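Local coordinates for LYND (Lyngbya aestuarii, PDB 4V1T), which probably catalyses the ATP-dependent cyclodehydration of cysteine residues to thiazolines in precursor peptides, as a cyanobactin heterocyclase of the YcaO family, at residues His343-Thr347 / Glu540-Gln544; Pro348-Val352 / Ser414-Ala418; Asn530-Asn536 / Leu727-Val732; His627-Thr631 / Tyr689-Trp693. All blocks are in the same frame, centred on the assembly; numbering follows the deposited sequence.

Contact 1. Residues His343-Thr347 / Glu540-Gln544; sequences HRGTT and EAILQ. With ADP (adenosine-5'-diphosphate), chain L.
A charged, ligand-centred contact joins Arg344, in the loop that leads into helix 348-355, to Glu540 and Gln544 near the start of helix 538-561, at the adenine end of the nucleotide pocket of the YcaO domain. The Arg344 guanidinium lies face to face with the adenine of ADP; ADP C5 lies 3.3 Å from the guanidinium plane, over its centre. Glu540 reaches across from the helix at about a right angle to the arginine chain. Its OE2 approaches the guanidinium edge in plane and makes a long salt bridge to Arg344 NH1 at 3.7 Å, the two planes standing 79° apart. The other oxygen, Glu540 OE1, takes the backbone N-H of Gly345 at 2.8 Å, from above the carboxylate plane. Gln544, with CG anti to the backbone N (chi1 -174°) and its chain bent at chi2, brings OE1 within 3.3 Å of Arg344 NH2, though at an angle too poor for a hydrogen bond; its CG lies against the ribose O2'. Asn536 ND2 also donates to Glu540 OE2. With one carboxylate holding both the loop backbone and the arginine edge, the positive charge is steadied against the base and would be partly balanced by Glu540.

Contact 2. Residues Pro348-Val352 / Ser414-Ala418; sequences PEQTV and SQSKA. With ADP (adenosine-5'-diphosphate), chain L.
Pro348 and Ala418 meet CB to CB at 3.6 Å, the tightest apolar touch between the first turn of helix 348-355 and the early turns of helix 413-429. The same Pro348 ring rests on the next turn back: its CB lies 3.5 Å from Ser414 O, and its CG packs on Ser414 OG. One turn further along, Val352 sends CG2 over the Ala418 backbone, 3.8 Å from Ala418 CA, and towards the aliphatic stem of Lys417. With CG2 anti to the carbonyl carbon (CG1 at chi1 164°), this methyl group is the branch turned to the other helix. Glu349, bent at chi2, lays its carboxylate carbon against Ser414 CB at 3.9 Å.

The segment axes come within 8.7 Å of each other, inclined at 35°, and the backbones are nearest at Pro348 and Ala418. Beyond this mostly apolar seam lies ADP. Gln415 leaves its helix on the far side, but its bent chain returns the amide to the base, where NE2 gives ADP N7 a weak hydrogen bond of 3.0 Å. Thr351 faces N1 of the base at van der Waals distance, its hydroxyl within hydrogen-bonding reach of both Thr347 O and Asn536 OD1, which must share its one proton. Thr347 OG1 caps helix 348-355 through Gln350 N. Outward, Ser416 and Lys417 lie on Tyr383 of strand 381-385, while Glu349 and Gln350 pack on Asp413 and Ala376 of the second subunit.

Contact 3. Residues Asn530-Asn536 / Leu727-Val732; sequences NGNAAGN and LNVVKV. With ADP (adenosine-5'-diphosphate), chain L.
Strands 532-535 and 728-732 run antiparallel, 4.7 Å apart at their axes. Ala533 and Val730 form a hydrogen-bonded pair with a 2.9 Å bond each way between N and O, both donors lying nearly along the C=O axis. Gly535 N binds Asn728 O, while the return bond from Asn728 N is weak. The flanking pairs, Asn532 with Lys731 and Ala534 with Val729, are non-hydrogen-bonded. At Gly531 the backbone (phi 94°, psi -10°) takes a conformation suited to glycine, and a CB there would also collide with Val732 O.

Lys731 carries the polar side-chain link. Its chain, extended until it bends at chi4, passes at a slant across the Asn532 amide and places NZ 2.7 Å from Asn532 OD1, in the carbonyl plane, and 2.8 Å from Asn530 O, above that carbonyl's plane. A salt bridge to Asp528 also holds this buried ammonium. At the opposite end, Leu727 CD2 and Val729 CG2 pack on Ala534 CB, at 3.9 Å for the leucine.

The backbone N and O of Ala534, which bond to neither Val729 nor its neighbours in strand 728-732, turn to ADP: Ala534 N binds O3' at 3.0 Å, and O2' donates to Ala534 O. Asn536 ND2 adds a weak bond to N1 but is held chiefly by Glu540. Strand 728-733 continues the antiparallel sheet through strand 716-719. Helix 413-429 packs on the face of Ala534 and Val729, and helix 538-561 on that of Val730.

Contact 4. Residues His627-Thr631 / Tyr689-Trp693; sequences HLDPT and YPKRW
Trp693 has CG between its backbone N and carbonyl carbon (chi1 70°), which swings the indole back over segment 627-631, while Asp629 holds CG anti to its own N (chi1 -173°) and lays its carboxylate flat on that ring. The two planes lie 6° apart, stacked. Asp629 CB stands almost straight over the six-membered ring of Trp693, 3.8 Å from its centroid, a CH-pi contact; Lys691 CG covers the opposite face. Leu628 runs past the tryptophan in the opposite direction, its CB 3.7 Å from Trp693 CB.

Asp629 is the N-cap of helix 630-649: its OD1 accepts from Thr631 N at 3.0 Å, a bond that ties the carboxylate to the helix start. His627 ND1 in turn accepts from Asp629 N at 3.1 Å. The contact thus joins the turn between strand 621-626 and that helix to the loop leading into helix 697-710.

Pro630, the first helical residue, sets CG 3.8 Å from Tyr689 CB and CD against Trp693 CZ3. Tyr689 OH is anchored by Asp596, and Arg692 by Leu601 O. A water donates to both Leu628 O and Pro690 O, each 2.6 Å away.

Overall arrangement
Contacts 1, 2 and 3 meet around one ADP, while contact 4 lies towards the periphery, its centre about 31 Å from that of the chain. Contact 3 is the buried one, a backbone-bonded strand pair; the others are partly buried and rest largely on side chains, charged in contact 1, mainly apolar in contact 2, and in contact 4 packed on an indole with a bridging water. Helix 538-561 follows strand 532-535 directly, so contacts 1 and 3 use consecutive elements of the chain, just as Thr347 and Pro348 join contact 1 to contact 2. Asn536 and Thr351 probably hydrogen-bond between contacts 3 and 2. His343 bridges contact 1 to contact 4, meeting the rings of His627 and Trp693 edge-to-face.

Contact 1. Residues His343-Thr347 / Glu540-Gln544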
# COMPACT_ATOMS: atom_id res chain seq x y z
N HIS B 343 -15.15 1.08 -19.09
CA HIS B 343 -16.50 1.00 -18.55
C HIS B 343 -16.43 0.57 -17.08
O HIS B 343 -15.49 0.95 -16.38
CB HIS B 343 -17.35 0.04 -19.38
CG HIS B 343 -17.49 0.45 -20.81
ND1 HIS B 343 -16.42 0.86 -21.58
CD2 HIS B 343 -18.57 0.51 -21.62
CE1 HIS B 343 -16.83 1.16 -22.80
NE2 HIS B 343 -18.14 0.96 -22.85
N ARG B 344 -17.42 -0.19 -16.62
CA ARG B 344 -17.56 -0.64 -15.23
C ARG B 344 -18.24 0.42 -14.36
O ARG B 344 -18.28 1.60 -14.71
CB ARG B 344 -16.22 -1.04 -14.60
CG ARG B 344 -15.40 -1.99 -15.46
CD ARG B 344 -14.85 -3.14 -14.63
NE ARG B 344 -14.04 -4.05 -15.44
CZ ARG B 344 -14.18 -5.38 -15.46
NH1 ARG B 344 -15.08 -6.00 -14.70
NH2 ARG B 344 -13.38 -6.11 -16.24
N GLY B 345 -18.77 -0.03 -13.22
CA GLY B 345 -19.61 0.80 -12.38
C GLY B 345 -18.86 1.54 -11.29
O GLY B 345 -19.41 2.45 -10.67
N THR B 346 -17.61 1.17 -11.04
CA THR B 346 -16.80 1.85 -10.04
C THR B 346 -15.34 1.88 -10.47
O THR B 346 -14.96 1.24 -11.44
CB THR B 346 -16.93 1.19 -8.66
OG1 THR B 346 -16.35 2.05 -7.66
CG2 THR B 346 -16.27 -0.17 -8.63
N THR B 347 -14.54 2.64 -9.73
CA THR B 347 -13.12 2.79 -10.02
C THR B 347 -12.36 1.55 -9.57
O THR B 347 -12.75 0.90 -8.60
CB THR B 347 -12.51 4.01 -9.32
OG1 THR B 347 -12.55 3.82 -7.90
CG2 THR B 347 -13.29 5.27 -9.67
N GLU B 540 -22.23 -6.56 -14.44
CA GLU B 540 -20.87 -6.23 -14.87
C GLU B 540 -20.11 -7.50 -15.19
O GLU B 540 -19.41 -7.59 -16.20
CB GLU B 540 -20.15 -5.47 -13.75
CG GLU B 540 -19.10 -4.48 -14.22
CD GLU B 540 -18.49 -3.71 -13.06
OE1 GLU B 540 -19.11 -2.72 -12.61
OE2 GLU B 540 -17.40 -4.11 -12.58
N ALA B 541 -20.26 -8.49 -14.32
CA ALA B 541 -19.59 -9.77 -14.50
C ALA B 541 -20.14 -10.54 -15.70
O ALA B 541 -19.39 -11.17 -16.44
CB ALA B 541 -19.71 -10.59 -13.23
N ILE B 542 -21.46 -10.48 -15.88
CA ILE B 542 -22.11 -11.14 -17.01
C ILE B 542 -21.64 -10.55 -18.33
O ILE B 542 -21.37 -11.29 -19.27
CB ILE B 542 -23.64 -11.03 -16.91
CG1 ILE B 542 -24.15 -11.88 -15.74
CG2 ILE B 542 -24.30 -11.49 -18.21
CD1 ILE B 542 -25.62 -11.67 -15.43
N LEU B 543 -21.57 -9.22 -18.41
CA LEU B 543 -21.14 -8.54 -19.62
C LEU B 543 -19.73 -8.99 -20.02
O LEU B 543 -19.48 -9.33 -21.17
CB LEU B 543 -21.15 -7.02 -19.42
CG LEU B 543 -20.74 -6.18 -20.63
CD1 LEU B 543 -21.61 -6.48 -21.84
CD2 LEU B 543 -20.79 -4.70 -20.29
N GLN B 544 -18.82 -8.97 -19.06
CA GLN B 544 -17.45 -9.38 -19.32
C GLN B 544 -17.40 -10.85 -19.74
O GLN B 544 -16.67 -11.20 -20.66
CB GLN B 544 -16.57 -9.14 -18.09
CG GLN B 544 -15.09 -9.41 -18.32
CD GLN B 544 -14.49 -8.49 -19.36
OE1 GLN B 544 -14.46 -7.27 -19.18
NE2 GLN B 544 -14.00 -9.07 -20.46
PB ADP L . -9.09 -11.71 -18.84
O1B ADP L . -10.33 -12.57 -18.87
O2B ADP L . -8.50 -11.45 -20.19
O3B ADP L . -8.10 -12.15 -17.80
PA ADP L . -8.98 -9.18 -17.42
O1A ADP L . -9.33 -7.80 -17.93
O2A ADP L . -7.52 -9.52 -17.18
O3A ADP L . -9.68 -10.28 -18.37
O5' ADP L . -9.78 -9.40 -16.05
C5' ADP L . -9.49 -10.50 -15.20
C4' ADP L . -10.69 -10.70 -14.29
O4' ADP L . -10.80 -9.62 -13.36
C3' ADP L . -11.99 -10.72 -15.07
O3' ADP L . -12.85 -11.68 -14.45
C2' ADP L . -12.58 -9.35 -14.91
O2' ADP L . -14.01 -9.36 -14.85
C1' ADP L . -12.01 -8.90 -13.58
N9 ADP L . -11.77 -7.44 -13.57
C8 ADP L . -10.89 -6.76 -14.33
N7 ADP L . -10.92 -5.44 -14.04
C5 ADP L . -11.83 -5.26 -13.07
C6 ADP L . -12.37 -4.11 -12.31
N6 ADP L . -11.89 -2.87 -12.56
N1 ADP L . -13.32 -4.35 -11.39
C2 ADP L . -13.79 -5.59 -11.14
N3 ADP L . -13.35 -6.68 -11.80
C4 ADP L . -12.39 -6.58 -12.76

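Contact 2. Residues Pro348-Val352 / Ser414-Ala418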
# COMPACT_ATOMS: atom_id res chain seq x y z
N PRO B 348 -11.26 1.22 -10.26
CA PRO B 348 -10.47 0.05 -9.85
C PRO B 348 -9.86 0.22 -8.46
O PRO B 348 -9.57 -0.77 -7.79
CB PRO B 348 -9.40 -0.06 -10.94
CG PRO B 348 -9.30 1.30 -11.52
CD PRO B 348 -10.67 1.90 -11.43
N GLU B 349 -9.68 1.46 -8.02
CA GLU B 349 -9.14 1.73 -6.70
C GLU B 349 -10.17 1.43 -5.61
O GLU B 349 -9.82 0.96 -4.53
CB GLU B 349 -8.66 3.18 -6.59
CG GLU B 349 -7.44 3.47 -7.47
CD GLU B 349 -7.76 4.34 -8.67
OE1 GLU B 349 -8.72 4.04 -9.41
OE2 GLU B 349 -7.03 5.32 -8.89
N GLN B 350 -11.44 1.71 -5.89
CA GLN B 350 -12.51 1.33 -4.97
C GLN B 350 -12.60 -0.20 -4.90
O GLN B 350 -12.68 -0.76 -3.81
CB GLN B 350 -13.85 1.91 -5.44
CG GLN B 350 -15.05 1.45 -4.62
CD GLN B 350 -15.02 1.91 -3.18
OE1 GLN B 350 -14.06 1.69 -2.46
NE2 GLN B 350 -16.09 2.57 -2.76
N THR B 351 -12.58 -0.84 -6.06
CA THR B 351 -12.66 -2.32 -6.14
C THR B 351 -11.55 -2.94 -5.31
O THR B 351 -11.79 -3.85 -4.52
CB THR B 351 -12.55 -2.80 -7.59
OG1 THR B 351 -13.56 -2.18 -8.38
CG2 THR B 351 -12.68 -4.34 -7.68
N VAL B 352 -10.33 -2.43 -5.47
CA VAL B 352 -9.19 -2.96 -4.74
C VAL B 352 -9.42 -2.76 -3.25
O VAL B 352 -9.39 -3.70 -2.48
CB VAL B 352 -7.87 -2.31 -5.19
CG1 VAL B 352 -6.76 -2.55 -4.18
CG2 VAL B 352 -7.45 -2.87 -6.54
N SER B 414 -3.50 1.03 -11.85
CA SER B 414 -4.65 0.73 -11.01
C SER B 414 -5.53 -0.33 -11.65
O SER B 414 -6.06 -1.20 -10.98
CB SER B 414 -5.46 2.00 -10.73
OG SER B 414 -5.89 2.60 -11.93
N GLN B 415 -5.68 -0.25 -12.97
CA GLN B 415 -6.52 -1.21 -13.69
C GLN B 415 -5.91 -2.62 -13.66
O GLN B 415 -6.61 -3.61 -13.49
CB GLN B 415 -6.72 -0.75 -15.14
CG GLN B 415 -7.63 -1.67 -15.97
CD GLN B 415 -9.00 -1.85 -15.35
OE1 GLN B 415 -9.67 -0.88 -14.99
NE2 GLN B 415 -9.42 -3.10 -15.20
N SER B 416 -4.59 -2.69 -13.83
CA SER B 416 -3.91 -3.98 -13.82
C SER B 416 -3.97 -4.60 -12.45
O SER B 416 -4.10 -5.82 -12.31
CB SER B 416 -2.46 -3.82 -14.26
OG SER B 416 -1.80 -5.07 -14.27
N LYS B 417 -3.86 -3.75 -11.43
CA LYS B 417 -3.96 -4.19 -10.05
C LYS B 417 -5.33 -4.81 -9.77
O LYS B 417 -5.43 -5.93 -9.25
CB LYS B 417 -3.71 -3.01 -9.11
CG LYS B 417 -3.40 -3.41 -7.69
CD LYS B 417 -3.19 -2.17 -6.83
CE LYS B 417 -2.57 -2.49 -5.48
NZ LYS B 417 -2.21 -1.24 -4.75
N ALA B 418 -6.39 -4.08 -10.12
CA ALA B 418 -7.75 -4.58 -9.96
C ALA B 418 -7.99 -5.83 -10.80
O ALA B 418 -8.68 -6.76 -10.38
CB ALA B 418 -8.74 -3.50 -10.36
PB ADP L . -9.09 -11.71 -18.84
O1B ADP L . -10.33 -12.57 -18.87
O2B ADP L . -8.50 -11.45 -20.19
O3B ADP L . -8.10 -12.15 -17.80
PA ADP L . -8.98 -9.18 -17.42
O1A ADP L . -9.33 -7.80 -17.93
O2A ADP L . -7.52 -9.52 -17.18
O3A ADP L . -9.68 -10.28 -18.37
O5' ADP L . -9.78 -9.40 -16.05
C5' ADP L . -9.49 -10.50 -15.20
C4' ADP L . -10.69 -10.70 -14.29
O4' ADP L . -10.80 -9.62 -13.36
C3' ADP L . -11.99 -10.72 -15.07
O3' ADP L . -12.85 -11.68 -14.45
C2' ADP L . -12.58 -9.35 -14.91
O2' ADP L . -14.01 -9.36 -14.85
C1' ADP L . -12.01 -8.90 -13.58
N9 ADP L . -11.77 -7.44 -13.57
C8 ADP L . -10.89 -6.76 -14.33
N7 ADP L . -10.92 -5.44 -14.04
C5 ADP L . -11.83 -5.26 -13.07
C6 ADP L . -12.37 -4.11 -12.31
N6 ADP L . -11.89 -2.87 -12.56
N1 ADP L . -13.32 -4.35 -11.39
C2 ADP L . -13.79 -5.59 -11.14
N3 ADP L . -13.35 -6.68 -11.80
C4 ADP L . -12.39 -6.58 -12.76

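Contact 3. Residues Asn530-Asn536 / Leu727-Val732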
# COMPACT_ATOMS: atom_id res chain seq x y z
N ASN B 530 -13.85 -20.63 -19.54
CA ASN B 530 -14.43 -19.80 -20.59
C ASN B 530 -15.82 -19.25 -20.23
O ASN B 530 -16.75 -20.00 -19.96
CB ASN B 530 -14.51 -20.58 -21.91
CG ASN B 530 -14.85 -19.69 -23.08
OD1 ASN B 530 -14.76 -18.46 -22.97
ND2 ASN B 530 -15.23 -20.29 -24.21
N GLY B 531 -15.94 -17.93 -20.24
CA GLY B 531 -17.17 -17.27 -19.87
C GLY B 531 -17.19 -16.88 -18.40
O GLY B 531 -18.09 -16.17 -17.95
N ASN B 532 -16.21 -17.35 -17.64
CA ASN B 532 -16.10 -17.00 -16.25
C ASN B 532 -15.60 -15.58 -16.12
O ASN B 532 -14.65 -15.18 -16.79
CB ASN B 532 -15.14 -17.93 -15.51
CG ASN B 532 -15.64 -19.36 -15.46
OD1 ASN B 532 -16.08 -19.92 -16.47
ND2 ASN B 532 -15.55 -19.97 -14.28
N ALA B 533 -16.25 -14.80 -15.25
CA ALA B 533 -15.83 -13.43 -15.03
C ALA B 533 -16.29 -12.92 -13.67
O ALA B 533 -17.25 -13.43 -13.08
CB ALA B 533 -16.36 -12.53 -16.14
N ALA B 534 -15.58 -11.90 -13.18
CA ALA B 534 -15.94 -11.23 -11.94
C ALA B 534 -16.30 -9.78 -12.22
O ALA B 534 -15.97 -9.25 -13.28
CB ALA B 534 -14.80 -11.31 -10.95
N GLY B 535 -16.96 -9.14 -11.26
CA GLY B 535 -17.35 -7.74 -11.42
C GLY B 535 -17.90 -7.19 -10.13
O GLY B 535 -18.25 -7.93 -9.22
N ASN B 536 -18.00 -5.86 -10.07
CA ASN B 536 -18.54 -5.20 -8.90
C ASN B 536 -20.03 -5.44 -8.77
O ASN B 536 -20.59 -5.30 -7.68
CB ASN B 536 -18.23 -3.70 -8.96
CG ASN B 536 -16.74 -3.42 -8.94
OD1 ASN B 536 -16.13 -3.34 -7.88
ND2 ASN B 536 -16.14 -3.27 -10.12
N LEU B 727 -17.44 -10.02 -3.87
CA LEU B 727 -17.25 -9.75 -5.30
C LEU B 727 -18.04 -10.73 -6.14
O LEU B 727 -17.94 -11.95 -5.97
CB LEU B 727 -15.77 -9.85 -5.66
CG LEU B 727 -15.40 -9.46 -7.09
CD1 LEU B 727 -15.58 -7.96 -7.31
CD2 LEU B 727 -13.98 -9.88 -7.42
N ASN B 728 -18.83 -10.20 -7.07
CA ASN B 728 -19.66 -11.04 -7.92
C ASN B 728 -18.83 -11.82 -8.91
O ASN B 728 -17.95 -11.27 -9.56
CB ASN B 728 -20.69 -10.20 -8.65
CG ASN B 728 -21.69 -9.54 -7.71
OD1 ASN B 728 -21.71 -8.33 -7.56
ND2 ASN B 728 -22.53 -10.35 -7.08
N VAL B 729 -19.12 -13.12 -9.01
CA VAL B 729 -18.48 -13.98 -9.99
C VAL B 729 -19.54 -14.83 -10.68
O VAL B 729 -20.40 -15.41 -10.02
CB VAL B 729 -17.42 -14.90 -9.35
CG1 VAL B 729 -16.74 -15.76 -10.41
CG2 VAL B 729 -16.39 -14.07 -8.60
N VAL B 730 -19.46 -14.90 -12.01
CA VAL B 730 -20.40 -15.71 -12.79
C VAL B 730 -19.69 -16.54 -13.84
O VAL B 730 -18.54 -16.28 -14.18
CB VAL B 730 -21.43 -14.84 -13.52
CG1 VAL B 730 -22.27 -14.03 -12.54
CG2 VAL B 730 -20.73 -13.93 -14.52
N LYS B 731 -20.40 -17.54 -14.35
CA LYS B 731 -19.99 -18.20 -15.58
C LYS B 731 -21.13 -18.04 -16.57
O LYS B 731 -22.24 -18.48 -16.31
CB LYS B 731 -19.67 -19.68 -15.36
CG LYS B 731 -19.33 -20.43 -16.65
CD LYS B 731 -18.83 -21.84 -16.38
CE LYS B 731 -18.26 -22.49 -17.64
NZ LYS B 731 -16.92 -21.95 -18.01
N VAL B 732 -20.83 -17.38 -17.69
CA VAL B 732 -21.78 -17.23 -18.77
C VAL B 732 -21.55 -18.32 -19.81
O VAL B 732 -20.41 -18.54 -20.23
CB VAL B 732 -21.65 -15.86 -19.44
CG1 VAL B 732 -22.75 -15.66 -20.46
CG2 VAL B 732 -21.68 -14.75 -18.39
PB ADP L . -9.09 -11.71 -18.84
O1B ADP L . -10.33 -12.57 -18.87
O2B ADP L . -8.50 -11.45 -20.19
O3B ADP L . -8.10 -12.15 -17.80
PA ADP L . -8.98 -9.18 -17.42
O1A ADP L . -9.33 -7.80 -17.93
O2A ADP L . -7.52 -9.52 -17.18
O3A ADP L . -9.68 -10.28 -18.37
O5' ADP L . -9.78 -9.40 -16.05
C5' ADP L . -9.49 -10.50 -15.20
C4' ADP L . -10.69 -10.70 -14.29
O4' ADP L . -10.80 -9.62 -13.36
C3' ADP L . -11.99 -10.72 -15.07
O3' ADP L . -12.85 -11.68 -14.45
C2' ADP L . -12.58 -9.35 -14.91
O2' ADP L . -14.01 -9.36 -14.85
C1' ADP L . -12.01 -8.90 -13.58
N9 ADP L . -11.77 -7.44 -13.57
C8 ADP L . -10.89 -6.76 -14.33
N7 ADP L . -10.92 -5.44 -14.04
C5 ADP L . -11.83 -5.26 -13.07
C6 ADP L . -12.37 -4.11 -12.31
N6 ADP L . -11.89 -2.87 -12.56
N1 ADP L . -13.32 -4.35 -11.39
C2 ADP L . -13.79 -5.59 -11.14
N3 ADP L . -13.35 -6.68 -11.80
C4 ADP L . -12.39 -6.58 -12.76
O HOH W 1 -19.27 -21.06 -20.94

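Contact 4. Residues His627-Thr631 / Tyr689-Trp693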
# COMPACT_ATOMS: atom_id res chain seq x y z
N HIS B 627 -15.19 -6.47 -27.09
CA HIS B 627 -15.98 -5.51 -26.33
C HIS B 627 -16.91 -4.80 -27.29
O HIS B 627 -16.67 -4.83 -28.50
CB HIS B 627 -15.06 -4.50 -25.63
CG HIS B 627 -15.70 -3.81 -24.46
ND1 HIS B 627 -16.31 -2.58 -24.56
CD2 HIS B 627 -15.81 -4.18 -23.16
CE1 HIS B 627 -16.77 -2.22 -23.38
NE2 HIS B 627 -16.48 -3.17 -22.51
N LEU B 628 -17.98 -4.19 -26.79
CA LEU B 628 -18.87 -3.45 -27.67
C LEU B 628 -18.11 -2.25 -28.24
O LEU B 628 -18.31 -1.86 -29.38
CB LEU B 628 -20.14 -3.01 -26.92
CG LEU B 628 -21.18 -4.12 -26.66
CD1 LEU B 628 -22.32 -3.61 -25.79
CD2 LEU B 628 -21.73 -4.70 -27.95
N ASP B 629 -17.23 -1.69 -27.43
CA ASP B 629 -16.38 -0.57 -27.82
C ASP B 629 -15.07 -1.10 -28.39
O ASP B 629 -14.28 -1.69 -27.65
CB ASP B 629 -16.10 0.33 -26.61
CG ASP B 629 -15.37 1.61 -26.98
OD1 ASP B 629 -14.79 1.69 -28.08
OD2 ASP B 629 -15.38 2.55 -26.16
N PRO B 630 -14.84 -0.89 -29.70
CA PRO B 630 -13.66 -1.49 -30.33
C PRO B 630 -12.36 -0.95 -29.76
O PRO B 630 -11.35 -1.65 -29.78
CB PRO B 630 -13.81 -1.09 -31.81
CG PRO B 630 -14.65 0.14 -31.78
CD PRO B 630 -15.59 -0.04 -30.63
N THR B 631 -12.40 0.29 -29.25
CA THR B 631 -11.24 0.88 -28.61
C THR B 631 -10.83 0.03 -27.41
O THR B 631 -9.64 -0.27 -27.23
CB THR B 631 -11.53 2.33 -28.16
OG1 THR B 631 -11.80 3.15 -29.30
CG2 THR B 631 -10.36 2.91 -27.42
N TYR B 689 -16.69 -0.05 -37.25
CA TYR B 689 -17.33 -0.67 -36.10
C TYR B 689 -18.47 0.20 -35.55
O TYR B 689 -18.22 1.17 -34.83
CB TYR B 689 -16.30 -0.95 -35.02
CG TYR B 689 -15.14 -1.77 -35.53
CD1 TYR B 689 -15.20 -3.16 -35.56
CD2 TYR B 689 -13.98 -1.16 -35.97
CE1 TYR B 689 -14.13 -3.91 -36.03
CE2 TYR B 689 -12.91 -1.89 -36.44
CZ TYR B 689 -12.99 -3.26 -36.48
OH TYR B 689 -11.92 -3.98 -36.95
N PRO B 690 -19.72 -0.13 -35.89
CA PRO B 690 -20.86 0.63 -35.38
C PRO B 690 -20.94 0.66 -33.86
O PRO B 690 -20.65 -0.33 -33.21
CB PRO B 690 -22.06 -0.11 -35.97
CG PRO B 690 -21.54 -0.73 -37.22
CD PRO B 690 -20.11 -1.10 -36.93
N LYS B 691 -21.35 1.80 -33.32
CA LYS B 691 -21.46 2.00 -31.89
C LYS B 691 -22.77 1.41 -31.36
O LYS B 691 -23.86 1.83 -31.77
CB LYS B 691 -21.39 3.50 -31.58
CG LYS B 691 -21.47 3.88 -30.12
CD LYS B 691 -21.26 5.38 -29.96
CE LYS B 691 -21.26 5.82 -28.50
NZ LYS B 691 -21.03 7.29 -28.37
N ARG B 692 -22.66 0.43 -30.47
CA ARG B 692 -23.84 -0.26 -29.94
C ARG B 692 -23.84 -0.43 -28.42
O ARG B 692 -24.57 -1.27 -27.88
CB ARG B 692 -23.96 -1.64 -30.60
CG ARG B 692 -24.16 -1.56 -32.11
CD ARG B 692 -24.72 -2.86 -32.65
NE ARG B 692 -23.76 -3.96 -32.57
CZ ARG B 692 -24.02 -5.22 -32.92
NH1 ARG B 692 -25.23 -5.55 -33.38
NH2 ARG B 692 -23.09 -6.15 -32.81
N TRP B 693 -23.03 0.37 -27.73
CA TRP B 693 -22.99 0.36 -26.27
C TRP B 693 -23.64 1.62 -25.71
O TRP B 693 -23.55 2.69 -26.31
CB TRP B 693 -21.54 0.24 -25.76
CG TRP B 693 -20.73 1.48 -25.99
CD1 TRP B 693 -20.63 2.56 -25.16
CD2 TRP B 693 -19.90 1.76 -27.12
NE1 TRP B 693 -19.80 3.50 -25.71
CE2 TRP B 693 -19.33 3.03 -26.91
CE3 TRP B 693 -19.58 1.06 -28.29
CZ2 TRP B 693 -18.47 3.62 -27.83
CZ3 TRP B 693 -18.72 1.65 -29.20
CH2 TRP B 693 -18.17 2.91 -28.96
O HOH W 2 -20.18 -1.79 -31.17